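Local structure of beta-agarase (Persicobacter, 6AII) at residues A[166-169]-A[170-173]; A[222-225]-A[226-230]; A[291-295]-A[296-300]. The protein probably cleaves the beta-1,4 linkages of agarose and releases neoagarobiose, as a beta-agarase of glycoside hydrolase family 16. All blocks are in the same frame, centred on the assembly; numbering follows the deposited sequence.

Contact 1 (A[166-169]-A[170-173])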
# COMPACT_ATOMS: atom_id res chain seq x y z
N ASN A 166 7.63 11.93 13.97
CA ASN A 166 7.31 10.83 13.03
C ASN A 166 8.53 10.00 12.59
O ASN A 166 8.42 9.16 11.71
CB ASN A 166 6.66 11.41 11.76
CG ASN A 166 5.81 10.39 11.03
OD1 ASN A 166 5.09 9.63 11.68
ND2 ASN A 166 5.80 10.45 9.69
N ALA A 167 9.70 10.20 13.17
CA ALA A 167 10.93 9.52 12.69
C ALA A 167 10.81 8.01 12.66
O ALA A 167 11.18 7.41 11.60
CB ALA A 167 12.10 9.93 13.54
N TRP A 168 10.32 7.32 13.70
CA TRP A 168 10.25 5.85 13.64
C TRP A 168 9.38 5.41 12.48
O TRP A 168 9.63 4.45 11.72
CB TRP A 168 9.76 5.22 14.99
CG TRP A 168 9.68 3.70 14.98
CD1 TRP A 168 10.63 2.88 15.53
CD2 TRP A 168 8.68 2.82 14.42
NE1 TRP A 168 10.28 1.58 15.33
CE2 TRP A 168 9.10 1.49 14.67
CE3 TRP A 168 7.48 2.97 13.74
CZ2 TRP A 168 8.38 0.37 14.27
CZ3 TRP A 168 6.77 1.87 13.32
CH2 TRP A 168 7.22 0.57 13.56
N PHE A 169 8.21 6.05 12.31
CA PHE A 169 7.27 5.67 11.37
C PHE A 169 7.82 5.95 9.98
O PHE A 169 7.69 5.09 9.14
CB PHE A 169 5.92 6.34 11.60
CG PHE A 169 5.37 5.96 12.96
CD1 PHE A 169 4.64 4.80 13.11
CD2 PHE A 169 5.64 6.75 14.05
CE1 PHE A 169 4.18 4.44 14.38
CE2 PHE A 169 5.22 6.35 15.31
CZ PHE A 169 4.51 5.21 15.45
N ALA A 170 8.47 7.08 9.77
CA ALA A 170 8.80 7.49 8.40
C ALA A 170 9.85 6.54 7.82
O ALA A 170 9.96 6.45 6.60
CB ALA A 170 9.31 8.93 8.39
N LYS A 171 10.67 5.90 8.62
CA LYS A 171 11.76 5.17 8.04
C LYS A 171 11.34 3.79 7.51
O LYS A 171 12.10 3.14 6.79
CB LYS A 171 12.92 5.04 9.02
CG LYS A 171 12.69 4.06 10.15
CD LYS A 171 13.84 4.17 11.17
CE LYS A 171 13.68 3.23 12.33
NZ LYS A 171 14.89 3.37 13.19
N HIS A 172 10.15 3.34 7.89
CA HIS A 172 9.72 1.99 7.62
C HIS A 172 8.82 1.90 6.38
O HIS A 172 8.23 2.88 5.85
CB HIS A 172 8.96 1.41 8.78
CG HIS A 172 9.73 1.17 9.99
ND1 HIS A 172 9.85 2.13 10.96
CD2 HIS A 172 10.48 0.16 10.40
CE1 HIS A 172 10.62 1.68 11.88
NE2 HIS A 172 11.01 0.46 11.60
N ILE A 173 8.83 0.71 5.83
CA ILE A 173 7.76 0.23 4.90
C ILE A 173 7.24 -1.07 5.52
O ILE A 173 7.98 -2.04 5.64
CB ILE A 173 8.24 0.05 3.46
CG1 ILE A 173 8.68 1.37 2.82
CG2 ILE A 173 7.12 -0.56 2.60
CD1 ILE A 173 9.44 1.20 1.52
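His172 folds back onto Trp168, four residues earlier, as the one-turn helix 167-170 gives way to strand 173-181. Its imidazole can be followed outward from the backbone. CB lies near the carbonyl oxygen of Phe169, the same oxygen that accepts a hydrogen bond from the backbone N of His172 at 3.3 Å. With chi1 at -68°, CG sits beside the backbone N and the ring turns back toward the helix. ND1 then donates to Trp168 O; the modelled separation of 2.5 Å is very short, so its exact length is doubtful. ND1 lies above the six-membered ring and CE1 over the middle of the indole, 3.2 Å from Trp168 CE2, while NE2 stands past the rim beside CE2 and CZ2, 3.7 Å from Trp168 CZ2. The ring planes are inclined at 36°, so the pair is oblique. Tyr205 meets the His172 ring and Trp203 the indole, making a small aromatic cluster round the helix exit. On another side of the turn, Ala170 N bonds to Asn166 O at 2.8 Å, while Asn166 ND2 is held by the carbonyls of Gly154 and Tyr152. Since a carbonyl oxygen can only accept, the bond to Trp168 O would place a hydrogen on ND1 and probably turns the polarised C-H of CE1 toward the electron-rich indole.

Contact 2 (A[222-225]-A[226-230])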
# COMPACT_ATOMS: atom_id res chain seq x y z
N TYR A 222 5.28 -10.39 -5.61
CA TYR A 222 4.98 -11.55 -6.41
C TYR A 222 4.13 -12.46 -5.53
O TYR A 222 4.62 -13.06 -4.58
CB TYR A 222 6.26 -12.25 -6.89
CG TYR A 222 6.07 -13.49 -7.76
CD1 TYR A 222 4.90 -13.65 -8.50
CD2 TYR A 222 7.09 -14.42 -7.88
CE1 TYR A 222 4.75 -14.76 -9.33
CE2 TYR A 222 6.95 -15.51 -8.73
CZ TYR A 222 5.78 -15.67 -9.43
OH TYR A 222 5.56 -16.72 -10.30
N TRP A 223 2.85 -12.53 -5.86
CA TRP A 223 1.96 -13.46 -5.26
C TRP A 223 1.98 -14.75 -6.12
O TRP A 223 1.29 -14.79 -7.13
CB TRP A 223 0.57 -12.86 -5.15
CG TRP A 223 -0.54 -13.70 -4.60
CD1 TRP A 223 -0.46 -14.91 -3.94
CD2 TRP A 223 -1.94 -13.40 -4.77
NE1 TRP A 223 -1.75 -15.30 -3.62
CE2 TRP A 223 -2.66 -14.44 -4.15
CE3 TRP A 223 -2.64 -12.30 -5.32
CZ2 TRP A 223 -4.07 -14.42 -4.11
CZ3 TRP A 223 -4.02 -12.30 -5.29
CH2 TRP A 223 -4.71 -13.35 -4.66
N LYS A 224 2.86 -15.62 -5.76
CA LYS A 224 3.29 -16.72 -6.64
C LYS A 224 2.27 -17.88 -6.57
O LYS A 224 1.83 -18.44 -7.62
CB LYS A 224 4.67 -17.20 -6.25
CG LYS A 224 5.11 -18.42 -7.03
CD LYS A 224 6.56 -18.77 -6.72
CE LYS A 224 7.08 -19.99 -7.44
NZ LYS A 224 8.52 -20.11 -7.13
N ASP A 225 1.85 -18.19 -5.36
CA ASP A 225 0.90 -19.27 -5.11
C ASP A 225 0.27 -18.99 -3.75
O ASP A 225 0.63 -17.99 -3.08
CB ASP A 225 1.58 -20.66 -5.22
CG ASP A 225 2.62 -21.01 -4.19
OD1 ASP A 225 2.32 -20.96 -2.98
OD2 ASP A 225 3.76 -21.31 -4.59
N PRO A 226 -0.72 -19.79 -3.34
CA PRO A 226 -1.44 -19.45 -2.16
C PRO A 226 -0.59 -19.46 -0.88
O PRO A 226 -1.09 -18.92 0.10
CB PRO A 226 -2.60 -20.48 -2.08
CG PRO A 226 -2.78 -20.83 -3.55
CD PRO A 226 -1.37 -20.92 -4.06
N ASN A 227 0.58 -20.05 -0.90
CA ASN A 227 1.44 -20.06 0.27
C ASN A 227 2.81 -19.42 -0.05
O ASN A 227 3.82 -19.83 0.52
CB ASN A 227 1.63 -21.49 0.80
CG ASN A 227 0.34 -21.96 1.44
OD1 ASN A 227 0.02 -21.56 2.56
ND2 ASN A 227 -0.46 -22.70 0.68
N HIS A 228 2.86 -18.42 -0.93
CA HIS A 228 4.17 -17.88 -1.35
C HIS A 228 4.01 -16.41 -1.78
O HIS A 228 3.41 -16.13 -2.85
CB HIS A 228 4.82 -18.74 -2.44
CG HIS A 228 6.26 -18.38 -2.68
ND1 HIS A 228 7.31 -19.13 -2.23
CD2 HIS A 228 6.83 -17.35 -3.36
CE1 HIS A 228 8.47 -18.60 -2.62
NE2 HIS A 228 8.19 -17.50 -3.32
N LEU A 229 4.69 -15.51 -1.04
CA LEU A 229 4.70 -14.09 -1.37
C LEU A 229 6.17 -13.61 -1.36
O LEU A 229 6.95 -14.03 -0.48
CB LEU A 229 3.98 -13.29 -0.30
CG LEU A 229 2.49 -13.49 -0.12
CD1 LEU A 229 2.03 -12.62 1.06
CD2 LEU A 229 1.74 -13.14 -1.38
N GLU A 230 6.52 -12.81 -2.37
CA GLU A 230 7.84 -12.21 -2.38
C GLU A 230 7.68 -10.72 -2.55
O GLU A 230 6.90 -10.25 -3.39
CB GLU A 230 8.72 -12.69 -3.53
CG GLU A 230 8.90 -14.20 -3.55
CD GLU A 230 9.59 -14.75 -4.79
OE1 GLU A 230 9.87 -13.96 -5.75
OE2 GLU A 230 9.75 -16.00 -4.85
O HOH W 1 10.01 -17.60 -6.86
O HOH W 2 0.35 -23.49 -2.02
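Tyr222 and Glu230 form an antiparallel hydrogen-bonded pair, closed by Tyr222 N to Glu230 O at 2.8 Å and Glu230 N to Tyr222 O. The short strand segments run at 159°, with Trp223 and Leu229 as the next, non-hydrogen-bonded pair. An extra residue, Lys224, then shifts the register in a beta bulge, and Asp225 pairs with His228 across the turn at Pro226 and Asn227. This is the tip of hairpin 217-225/228-233, in the antiparallel sheet of a beta-sandwich, as in other family 16 enzymes. CG of Asp225, set between the backbone N and the carbonyl carbon (chi1 67°), brings the carboxylate over the turn, and OD1 takes Asn227 N at 2.9 Å on its anti lone pair, an Asx turn. If Asp225 were an alanine, that N-H would probably lose its acceptor and His228 CB its cover. Lys224 lays its extended chain across the imidazole, CD 4.0 Å from the ring centroid (CH-pi). His228 NE2 donates to Glu230 OE2 at 2.7 Å, and ND1 reaches Ser242; a water links OE2 to Lys224 NZ, and OE1 bonds to Tyr232 OH. On the other face Leu229 CD2 packs against Trp223 CD1 at 3.8 Å, and the indole N-H bonds to Leu276 O.

Contact 3 (A[291-295]-A[296-300])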
# COMPACT_ATOMS: atom_id res chain seq x y z
N TRP A 291 -4.99 6.39 15.48
CA TRP A 291 -3.83 6.21 16.44
C TRP A 291 -2.75 7.28 16.13
O TRP A 291 -2.30 8.02 17.02
CB TRP A 291 -3.28 4.76 16.39
CG TRP A 291 -2.91 4.15 15.06
CD1 TRP A 291 -3.76 3.55 14.15
CD2 TRP A 291 -1.59 3.94 14.53
NE1 TRP A 291 -3.07 3.06 13.07
CE2 TRP A 291 -1.73 3.28 13.27
CE3 TRP A 291 -0.30 4.26 14.97
CZ2 TRP A 291 -0.62 2.96 12.47
CZ3 TRP A 291 0.78 3.97 14.15
CH2 TRP A 291 0.63 3.30 12.93
N ASN A 292 -2.52 7.49 14.86
CA ASN A 292 -1.54 8.47 14.49
C ASN A 292 -2.05 9.89 14.80
O ASN A 292 -1.33 10.73 15.31
CB ASN A 292 -1.10 8.32 13.04
CG ASN A 292 -0.11 7.19 12.82
OD1 ASN A 292 0.93 7.12 13.49
ND2 ASN A 292 -0.38 6.35 11.83
N ALA A 293 -3.27 10.19 14.38
CA ALA A 293 -3.78 11.54 14.52
C ALA A 293 -3.88 11.94 15.99
O ALA A 293 -3.46 13.09 16.30
CB ALA A 293 -5.11 11.67 13.86
N LEU A 294 -4.28 10.97 16.83
CA LEU A 294 -4.44 11.33 18.27
C LEU A 294 -3.08 11.57 18.93
O LEU A 294 -2.96 12.35 19.91
CB LEU A 294 -5.22 10.21 18.96
CG LEU A 294 -6.72 10.11 18.60
CD1 LEU A 294 -7.33 8.82 19.10
CD2 LEU A 294 -7.45 11.33 19.10
N ALA A 295 -2.04 11.01 18.34
CA ALA A 295 -0.65 11.19 18.81
C ALA A 295 -0.04 12.50 18.32
O ALA A 295 1.08 12.85 18.76
CB ALA A 295 0.17 9.96 18.41
N GLY A 296 -0.69 13.23 17.37
CA GLY A 296 -0.17 14.41 16.81
C GLY A 296 0.59 14.16 15.50
O GLY A 296 1.07 15.14 14.87
N ARG A 297 0.61 12.88 15.07
CA ARG A 297 1.24 12.50 13.78
C ARG A 297 0.18 12.68 12.68
O ARG A 297 -0.36 11.76 12.09
CB ARG A 297 1.81 11.09 13.87
CG ARG A 297 3.01 10.99 14.82
CD ARG A 297 3.64 9.60 14.93
NE ARG A 297 2.67 8.59 15.24
CZ ARG A 297 2.48 8.03 16.43
NH1 ARG A 297 3.12 8.49 17.49
NH2 ARG A 297 1.69 6.99 16.51
N TYR A 298 0.06 13.95 12.32
CA TYR A 298 -1.02 14.46 11.56
C TYR A 298 -0.58 15.82 11.00
O TYR A 298 0.06 16.59 11.72
CB TYR A 298 -2.17 14.67 12.58
CG TYR A 298 -3.47 15.03 11.95
CD1 TYR A 298 -4.19 16.18 12.25
CD2 TYR A 298 -3.93 14.20 10.93
CE1 TYR A 298 -5.43 16.41 11.68
CE2 TYR A 298 -5.13 14.45 10.29
CZ TYR A 298 -5.90 15.53 10.69
OH TYR A 298 -7.03 15.68 9.98
N PRO A 299 -0.84 16.16 9.72
CA PRO A 299 -0.25 17.44 9.21
C PRO A 299 -0.72 18.68 9.96
O PRO A 299 -1.92 18.77 10.27
CB PRO A 299 -0.71 17.51 7.78
CG PRO A 299 -0.91 16.07 7.39
CD PRO A 299 -1.52 15.47 8.64
N THR A 300 0.22 19.51 10.33
CA THR A 300 -0.16 20.83 10.92
C THR A 300 -0.69 21.70 9.79
O THR A 300 -0.38 21.51 8.65
CB THR A 300 1.01 21.49 11.63
OG1 THR A 300 2.05 21.78 10.71
CG2 THR A 300 1.58 20.62 12.71
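Arg297 curls back over the end of helix 290-294 and closes on Asn292, where the contact is tightest. Both NE and NH2 donate to the single oxygen Asn292 OD1; NE, at 2.9 Å from OD1, lies in the amide plane on a lone pair, whereas NH2 comes in tilted by 35°. The amide and guanidinium planes stand 82° apart, yet OD1 remains in the guanidinium plane. A bend at chi3 brings the group round to this buried oxygen, and the two bonds together limit its rotation. Ala295 CB covers one guanidinium face, 3.4 Å from Arg297 NH1, and NH1 finds a separate acceptor in Thr163 O. The backbone beneath is a Schellman motif: Arg297 N bonds to Asn292 O at 2.9 Å and Gly296 N to Ala293 O at 3.0 Å. Gly296 has a phi of 94°, at which a CB would collide with Ala295 O. Deeper in, Ala293 CB rests obliquely on the Tyr298 ring, 4.0 Å from CD2, while the phenol OH bonds to Thr103 and Pro101. The partly exposed side, at Trp291, is looser and has no hydrogen bond to Arg297. There the indole approaches the guanidinium edge obliquely, with Trp291 CE3 3.7 Å from Arg297 NH2.

How the contacts relate
Contacts 1 and 3 are neighbours although more than a hundred residues separate them in sequence: Phe169 of contact 1 sets CE1 against Trp291 CZ3 and CE2 against Arg297 NE of contact 3, each at 3.4 Å, so two short helix ends share one patch of loops. Contact 2 lies apart, its centre about 34 Å from that of contact 3 and on the opposite side of the chain's centre. None is wholly core or wholly surface. The helix ends rely on side chains folding back on carbonyls, amide and indole, whereas the hairpin is set by cross-strand backbone bonds, with its charged, water-bridged groups on one face and apolar packing on the other.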